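Side-chain contact in transcriptional regulatory protein (PDB 3Q7R), which probably acts as a global activator of transcription that binds a cis-acting element in its own promoter and so probably promotes its own expression: residues A[56-59]-A[60-63]. Sequence-based numbering, arbitrary orientation.
Sequences CEYS and LLPR
Leu60 N donates to Glu57 O at 2.8 Å, and Leu61 N donates to Tyr58 O at 3.0 Å. These two backbone hydrogen bonds fold the chain back just after strand 51-57. Both are i to i+3 bonds and define a short 3-10 turn. A water bridges Tyr58 O (2.8 Å) and Leu61 O, tying the turn to the chain that leaves it. The same water sits over the centre of the Tyr58 ring, 3.5 Å above its plane.

The domain has the CheY-like receiver fold, a parallel sheet in the order 2-1-3-4-5. The turn follows the central strand, at the end where receivers of this family have their acidic site. Glu57 turns its carboxylate away from the turn, to a salt bridge with Arg101 and hydrogen bonds with Ser19 and His21.

Cys56 SG lies 4.1 Å from Leu60 CB and also touches Leu61 CD1. The Cys56 torsion, with SG anti to the backbone N (chi1 -171°), sets the sulfur beside its own carbonyl carbon, near the Leu60 backbone and that Leu61 methyl. The other methyl of Leu61, CD2, approaches Tyr58 CD1 obliquely at 4.4 Å. Both side chains also pack on Val78 and on Leu91 of helix 85-93.

At the outer end, Arg63 CD comes within 3.6 Å of Tyr58 OH. The Arg63 chain bends at chi2 and chi3. Its guanidinium plane is nearly parallel to that of the ring, 14° apart, but the groups do not stack: the guanidinium lies beyond the hydroxyl.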
loop_
_atom_site.group_PDB
_atom_site.type_symbol
_atom_site.label_atom_id
_atom_site.label_comp_id
_atom_site.label_asym_id
_atom_site.label_seq_id
_atom_site.Cartn_x
_atom_site.Cartn_y
_atom_site.Cartn_z
ATOM N N CYS A 56 -7.004 -8.519 4.313
ATOM C CA CYS A 56 -6.759 -9.826 4.944
ATOM C C CYS A 56 -5.522 -9.824 5.817
ATOM O O CYS A 56 -4.475 -9.394 5.360
ATOM C CB CYS A 56 -6.522 -10.848 3.817
ATOM S SG CYS A 56 -6.461 -12.571 4.399
ATOM N N GLU A 57 -5.638 -10.326 7.043
ATOM C CA GLU A 57 -4.454 -10.520 7.838
ATOM C C GLU A 57 -3.454 -11.448 7.129
ATOM O O GLU A 57 -3.833 -12.505 6.569
ATOM C CB GLU A 57 -4.845 -11.234 9.135
ATOM C CG GLU A 57 -5.723 -10.362 10.014
ATOM C CD GLU A 57 -4.964 -9.245 10.675
ATOM O OE1 GLU A 57 -3.729 -9.123 10.525
ATOM O OE2 GLU A 57 -5.615 -8.401 11.323
ATOM N N TYR A 58 -2.169 -11.098 7.190
ATOM C CA TYR A 58 -1.171 -11.971 6.592
ATOM C C TYR A 58 -1.252 -13.390 7.197
ATOM O O TYR A 58 -1.080 -14.395 6.498
ATOM C CB TYR A 58 0.214 -11.372 6.784
ATOM C CG TYR A 58 1.311 -12.194 6.113
ATOM C CD1 TYR A 58 1.453 -12.153 4.712
ATOM C CD2 TYR A 58 2.155 -12.991 6.861
ATOM C CE1 TYR A 58 2.465 -12.903 4.083
ATOM C CE2 TYR A 58 3.165 -13.757 6.232
ATOM C CZ TYR A 58 3.302 -13.654 4.844
ATOM O OH TYR A 58 4.318 -14.405 4.224
ATOM N N SER A 59 -1.487 -13.484 8.507
ATOM C CA SER A 59 -1.640 -14.799 9.099
ATOM C C SER A 59 -2.804 -15.624 8.572
ATOM O O SER A 59 -2.857 -16.844 8.869
ATOM C CB SER A 59 -1.751 -14.728 10.622
ATOM O OG SER A 59 -0.544 -14.215 11.232
ATOM N N LEU A 60 -3.716 -15.009 7.817
ATOM C CA LEU A 60 -4.867 -15.709 7.250
ATOM C C LEU A 60 -4.755 -15.775 5.730
ATOM O O LEU A 60 -5.649 -16.324 5.063
ATOM C CB LEU A 60 -6.166 -15.075 7.659
ATOM C CG LEU A 60 -6.438 -15.176 9.165
ATOM C CD1 LEU A 60 -7.649 -14.291 9.587
ATOM C CD2 LEU A 60 -6.631 -16.660 9.508
ATOM N N LEU A 61 -3.644 -15.262 5.186
ATOM C CA LEU A 61 -3.520 -15.171 3.702
ATOM C C LEU A 61 -2.801 -16.434 3.183
ATOM O O LEU A 61 -1.637 -16.675 3.500
ATOM C CB LEU A 61 -2.661 -13.989 3.322
ATOM C CG LEU A 61 -2.664 -13.752 1.803
ATOM C CD1 LEU A 61 -3.950 -13.166 1.237
ATOM C CD2 LEU A 61 -1.488 -12.768 1.523
ATOM N N PRO A 62 -3.498 -17.289 2.460
ATOM C CA PRO A 62 -2.762 -18.467 1.928
ATOM C C PRO A 62 -1.516 -18.068 1.127
ATOM O O PRO A 62 -1.512 -17.109 0.354
ATOM C CB PRO A 62 -3.761 -19.085 0.932
ATOM C CG PRO A 62 -5.114 -18.633 1.455
ATOM C CD PRO A 62 -4.869 -17.214 1.937
ATOM N N ARG A 63 -0.453 -18.843 1.313
ATOM C CA ARG A 63 0.819 -18.423 0.727
ATOM C C ARG A 63 0.876 -18.656 -0.771
ATOM O O ARG A 63 1.755 -18.069 -1.404
ATOM C CB ARG A 63 1.942 -19.223 1.366
ATOM C CG ARG A 63 2.366 -18.646 2.730
ATOM C CD ARG A 63 3.301 -17.404 2.465
ATOM N NE ARG A 63 4.572 -17.953 1.989
ATOM C CZ ARG A 63 5.504 -18.451 2.799
ATOM N NH1 ARG A 63 5.311 -18.437 4.123
ATOM N NH2 ARG A 63 6.637 -18.976 2.301
HETATM O O HOH W 1 0.718 -16.174 5.217
#